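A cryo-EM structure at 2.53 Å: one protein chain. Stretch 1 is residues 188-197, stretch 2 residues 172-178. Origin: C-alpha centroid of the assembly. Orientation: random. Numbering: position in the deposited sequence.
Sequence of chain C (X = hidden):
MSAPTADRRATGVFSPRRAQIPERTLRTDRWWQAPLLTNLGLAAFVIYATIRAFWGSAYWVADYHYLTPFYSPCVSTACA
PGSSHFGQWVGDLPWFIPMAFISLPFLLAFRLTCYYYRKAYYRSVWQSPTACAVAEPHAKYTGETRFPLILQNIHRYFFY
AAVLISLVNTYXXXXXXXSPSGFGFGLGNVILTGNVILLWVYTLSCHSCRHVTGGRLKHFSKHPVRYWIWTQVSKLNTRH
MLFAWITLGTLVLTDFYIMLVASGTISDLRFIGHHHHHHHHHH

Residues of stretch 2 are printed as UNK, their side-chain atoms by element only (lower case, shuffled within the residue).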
ATOM      1  N   GLY C 188     -32.409   1.120 -43.538  1.00 16.35           N
ATOM      2  CA  GLY C 188     -32.201  -0.258 -43.145  1.00 16.35           C
ATOM      3  C   GLY C 188     -30.738  -0.604 -43.260  1.00 16.35           C
ATOM      4  O   GLY C 188     -30.194  -1.351 -42.444  1.00 16.35           O
ATOM      5  N   ASN C 189     -30.073  -0.017 -44.255  1.00 16.00           N
ATOM      6  CA  ASN C 189     -28.627  -0.100 -44.347  1.00 16.00           C
ATOM      7  C   ASN C 189     -27.972   0.516 -43.122  1.00 16.00           C
ATOM      8  O   ASN C 189     -27.011  -0.038 -42.584  1.00 16.00           O
ATOM      9  CB  ASN C 189     -28.152   0.590 -45.621  1.00 16.00           C
ATOM     10  CG  ASN C 189     -28.598  -0.133 -46.871  1.00 16.00           C
ATOM     11  OD1 ASN C 189     -29.315   0.419 -47.699  1.00 16.00           O
ATOM     12  ND2 ASN C 189     -28.180  -1.381 -47.008  1.00 16.00           N
ATOM     13  N   VAL C 190     -28.485   1.654 -42.658  1.00 15.93           N
ATOM     14  CA  VAL C 190     -27.899   2.309 -41.492  1.00 15.93           C
ATOM     15  C   VAL C 190     -28.027   1.417 -40.264  1.00 15.93           C
ATOM     16  O   VAL C 190     -27.054   1.192 -39.534  1.00 15.93           O
ATOM     17  CB  VAL C 190     -28.554   3.681 -41.263  1.00 15.93           C
ATOM     18  CG1 VAL C 190     -27.898   4.386 -40.095  1.00 15.93           C
ATOM     19  CG2 VAL C 190     -28.463   4.523 -42.518  1.00 15.93           C
ATOM     20  N   ILE C 191     -29.227   0.879 -40.030  1.00 15.61           N
ATOM     21  CA  ILE C 191     -29.442   0.036 -38.856  1.00 15.61           C
ATOM     22  C   ILE C 191     -28.578  -1.219 -38.927  1.00 15.61           C
ATOM     23  O   ILE C 191     -27.893  -1.576 -37.960  1.00 15.61           O
ATOM     24  CB  ILE C 191     -30.936  -0.305 -38.712  1.00 15.61           C
ATOM     25  CG1 ILE C 191     -31.751   0.981 -38.598  1.00 15.61           C
ATOM     26  CG2 ILE C 191     -31.172  -1.186 -37.500  1.00 15.61           C
ATOM     27  CD1 ILE C 191     -33.232   0.770 -38.608  1.00 15.61           C
ATOM     28  N   LEU C 192     -28.582  -1.896 -40.081  1.00 15.29           N
ATOM     29  CA  LEU C 192     -27.805  -3.122 -40.234  1.00 15.29           C
ATOM     30  C   LEU C 192     -26.311  -2.867 -40.076  1.00 15.29           C
ATOM     31  O   LEU C 192     -25.613  -3.635 -39.405  1.00 15.29           O
ATOM     32  CB  LEU C 192     -28.089  -3.753 -41.595  1.00 15.29           C
ATOM     33  CG  LEU C 192     -29.372  -4.559 -41.763  1.00 15.29           C
ATOM     34  CD1 LEU C 192     -29.671  -4.776 -43.231  1.00 15.29           C
ATOM     35  CD2 LEU C 192     -29.251  -5.889 -41.051  1.00 15.29           C
ATOM     36  N   THR C 193     -25.799  -1.806 -40.702  1.00 15.04           N
ATOM     37  CA  THR C 193     -24.373  -1.517 -40.641  1.00 15.04           C
ATOM     38  C   THR C 193     -23.946  -1.147 -39.230  1.00 15.04           C
ATOM     39  O   THR C 193     -22.886  -1.582 -38.765  1.00 15.04           O
ATOM     40  CB  THR C 193     -24.033  -0.399 -41.623  1.00 15.04           C
ATOM     41  OG1 THR C 193     -24.390  -0.807 -42.948  1.00 15.04           O
ATOM     42  CG2 THR C 193     -22.547  -0.084 -41.588  1.00 15.04           C
ATOM     43  N   GLY C 194     -24.755  -0.351 -38.528  1.00 14.09           N
ATOM     44  CA  GLY C 194     -24.442  -0.053 -37.143  1.00 14.09           C
ATOM     45  C   GLY C 194     -24.425  -1.297 -36.280  1.00 14.09           C
ATOM     46  O   GLY C 194     -23.537  -1.471 -35.440  1.00 14.09           O
ATOM     47  N   ASN C 195     -25.399  -2.188 -36.487  1.00 13.83           N
ATOM     48  CA  ASN C 195     -25.436  -3.430 -35.724  1.00 13.83           C
ATOM     49  C   ASN C 195     -24.204  -4.282 -35.999  1.00 13.83           C
ATOM     50  O   ASN C 195     -23.615  -4.849 -35.074  1.00 13.83           O
ATOM     51  CB  ASN C 195     -26.713  -4.203 -36.051  1.00 13.83           C
ATOM     52  CG  ASN C 195     -26.849  -5.471 -35.238  1.00 13.83           C
ATOM     53  OD1 ASN C 195     -26.837  -5.439 -34.012  1.00 13.83           O
ATOM     54  ND2 ASN C 195     -26.982  -6.600 -35.921  1.00 13.83           N
ATOM     55  N   VAL C 196     -23.799  -4.380 -37.265  1.00 14.02           N
ATOM     56  CA  VAL C 196     -22.628  -5.177 -37.619  1.00 14.02           C
ATOM     57  C   VAL C 196     -21.367  -4.592 -36.995  1.00 14.02           C
ATOM     58  O   VAL C 196     -20.523  -5.324 -36.461  1.00 14.02           O
ATOM     59  CB  VAL C 196     -22.510  -5.293 -39.149  1.00 14.02           C
ATOM     60  CG1 VAL C 196     -21.121  -5.750 -39.548  1.00 14.02           C
ATOM     61  CG2 VAL C 196     -23.551  -6.254 -39.676  1.00 14.02           C
ATOM     62  N   ILE C 197     -21.219  -3.266 -37.047  1.00 13.42           N
ATOM     63  CA  ILE C 197     -20.049  -2.622 -36.456  1.00 13.42           C
ATOM     64  C   ILE C 197     -20.000  -2.871 -34.954  1.00 13.42           C
ATOM     65  O   ILE C 197     -18.945  -3.199 -34.396  1.00 13.42           O
ATOM     66  CB  ILE C 197     -20.052  -1.117 -36.782  1.00 13.42           C
ATOM     67  CG1 ILE C 197     -19.773  -0.891 -38.265  1.00 13.42           C
ATOM     68  CG2 ILE C 197     -19.030  -0.378 -35.937  1.00 13.42           C
ATOM     69  CD1 ILE C 197     -20.011   0.531 -38.716  1.00 13.42           C
ATOM     70  N   UNK C 172     -23.746 -10.058 -45.256  1.00 17.42           N
ATOM     71  CA  UNK C 172     -25.162  -9.705 -45.338  1.00 17.42           C
ATOM     72  C   UNK C 172     -25.351  -8.194 -45.392  1.00 17.42           C
ATOM     73  O   UNK C 172     -26.095  -7.674 -46.235  1.00 17.42           O
ATOM     74  c   UNK C 172     -26.340 -11.717 -44.371  1.00 17.42           C
ATOM     75  o   UNK C 172     -26.220 -12.533 -43.436  1.00 17.42           O
ATOM     76  c   UNK C 172     -25.911 -10.291 -44.143  1.00 17.42           C
ATOM     77  o   UNK C 172     -26.794 -12.028 -45.487  1.00 17.42           O
ATOM     78  N   UNK C 173     -24.675  -7.471 -44.498  1.00 15.96           N
ATOM     79  CA  UNK C 173     -24.805  -6.019 -44.458  1.00 15.96           C
ATOM     80  C   UNK C 173     -24.311  -5.381 -45.749  1.00 15.96           C
ATOM     81  O   UNK C 173     -24.916  -4.426 -46.246  1.00 15.96           O
ATOM     82  c   UNK C 173     -24.047  -5.456 -43.259  1.00 15.96           C
ATOM     83  N   UNK C 174     -23.211  -5.888 -46.305  1.00 15.87           N
ATOM     84  CA  UNK C 174     -22.688  -5.322 -47.543  1.00 15.87           C
ATOM     85  C   UNK C 174     -23.661  -5.551 -48.692  1.00 15.87           C
ATOM     86  O   UNK C 174     -23.904  -4.653 -49.505  1.00 15.87           O
ATOM     87  c   UNK C 174     -20.275  -5.365 -46.848  1.00 15.87           C
ATOM     88  c   UNK C 174     -21.296  -5.896 -47.851  1.00 15.87           C
ATOM     89  c   UNK C 174     -20.876  -5.545 -49.261  1.00 15.87           C
ATOM     90  c   UNK C 174     -18.924  -6.021 -46.949  1.00 15.87           C
ATOM     91  N   UNK C 175     -24.243  -6.748 -48.778  1.00 16.82           N
ATOM     92  CA  UNK C 175     -25.191  -6.998 -49.857  1.00 16.82           C
ATOM     93  C   UNK C 175     -26.538  -6.325 -49.629  1.00 16.82           C
ATOM     94  O   UNK C 175     -27.344  -6.264 -50.561  1.00 16.82           O
ATOM     95  c   UNK C 175     -25.392  -8.499 -50.059  1.00 16.82           C
ATOM     96  c   UNK C 175     -24.068  -9.176 -50.338  1.00 16.82           C
ATOM     97  o   UNK C 175     -25.975  -9.069 -48.882  1.00 16.82           O
ATOM     98  N   UNK C 176     -26.798  -5.817 -48.423  1.00 16.60           N
ATOM     99  CA  UNK C 176     -28.043  -5.104 -48.171  1.00 16.60           C
ATOM    100  C   UNK C 176     -28.147  -3.793 -48.942  1.00 16.60           C
ATOM    101  O   UNK C 176     -29.251  -3.255 -49.067  1.00 16.60           O
ATOM    102  c   UNK C 176     -28.196  -4.833 -46.677  1.00 16.60           C
ATOM    103  N   UNK C 177     -27.038  -3.260 -49.456  1.00 16.61           N
ATOM    104  CA  UNK C 177     -27.045  -1.984 -50.175  1.00 16.61           C
ATOM    105  C   UNK C 177     -27.613  -2.187 -51.580  1.00 16.61           C
ATOM    106  O   UNK C 177     -26.927  -2.076 -52.596  1.00 16.61           O
ATOM    107  c   UNK C 177     -25.647  -1.388 -50.227  1.00 16.61           C
ATOM    108  c   UNK C 177     -25.233   1.361 -47.687  1.00 16.61           C
ATOM    109  c   UNK C 177     -24.558  -1.289 -47.978  1.00 16.61           C
ATOM    110  c   UNK C 177     -25.587   0.679 -48.826  1.00 16.61           C
ATOM    111  c   UNK C 177     -24.200  -0.612 -46.836  1.00 16.61           C
ATOM    112  c   UNK C 177     -24.537   0.715 -46.689  1.00 16.61           C
ATOM    113  c   UNK C 177     -25.258  -0.654 -48.985  1.00 16.61           C
ATOM    114  N   UNK C 178     -28.911  -2.468 -51.624  1.00 18.35           N
ATOM    115  CA  UNK C 178     -29.576  -2.810 -52.868  1.00 18.35           C
ATOM    116  C   UNK C 178     -30.870  -2.026 -53.024  1.00 18.35           C
ATOM    117  O   UNK C 178     -31.486  -1.587 -52.052  1.00 18.35           O
ATOM    118  n   UNK C 178     -31.490  -5.093 -54.719  1.00 18.35           N
ATOM    119  c   UNK C 178     -30.207  -4.777 -54.332  1.00 18.35           C
ATOM    120  n   UNK C 178     -30.247  -5.392 -56.437  1.00 18.35           N
ATOM    121  c   UNK C 178     -31.485  -5.466 -55.987  1.00 18.35           C
ATOM    122  c   UNK C 178     -29.871  -4.312 -52.952  1.00 18.35           C
ATOM    123  c   UNK C 178     -29.427  -4.962 -55.423  1.00 18.35           C
TER

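Position 172 carries four side-chain atoms, two carbons in series with both oxygens on the second. That is a carboxylate on a single methylene, so the residue is Asp-172. Its side chain makes no contact with stretch 1, and the carboxylate is hydrogen-bonded elsewhere in the structure.

Position 173 has one side-chain carbon, CB, directed toward the helix 188-197. It lies 3.7 Å from Val-196 CG2, and its CA is 5.9 Å from the CA of Thr-193. A lone methyl identifies Ala-173, and the short CA spacing shows how closely the backbones approach here.

Position 174 has four carbons, forked at the first, with one arm two carbons long: Ile-174. Its CA-to-CB bond points away, and its side chain makes no contact with stretch 1.

At position 175 a first carbon bears one oxygen and one further carbon. This beta-branched hydroxyl side chain is Thr-175; its CA-to-CB bond also points away, and it does not touch stretch 1.

Position 176 again shows a single carbon, 3.7 Å from Leu-192 CD1 and 3.5 Å from Asn-189 ND2, hence Ala-176. Its carbonyl matters as much as its methyl: Asn-189 ND2 donates a hydrogen bond to Ala-176 O at 3.0 Å, with an N-H...O angle of 165°, close to linear.

Position 177 has one carbon followed by a ring of six carbons without a heteroatom. Asn-189 CB sits 4.0 Å from the ring centroid and 25° off its normal, a CH-pi contact over the face. The residue is Phe-177. Although its CA-to-CB bond points sideways, the ring end comes nearer, and CE2 lies 3.9 Å from Thr-193 OG1. Phe-177 N is 3.3 Å from Asn-189 ND2, but both are donors, so this proximity is no hydrogen bond.

Position 178 has one carbon leading to a five-membered ring of three carbons and two nitrogens, an imidazole: His-178. Its end leads away from stretch 1, and the side chain makes no contact there.

The contact buries 321 Å², both sides summed, and Asn-189 has the largest share, 79 Å². With chi1 at -67° (m), its amide reaches Ala-176 O while its CB rests over the Phe-177 ring, combining a polar tie with packing. Leu-192 and Val-196, one helical turn apart, meet the methyls of Ala-176 and Ala-173 respectively. Thr-193 OG1 donates to Asn-189 O at 2.8 Å, so its hydroxyl proton is used within its own helix while the oxygen lies near the aromatic ring.

Stretch 2 (172-178) DAITAFH
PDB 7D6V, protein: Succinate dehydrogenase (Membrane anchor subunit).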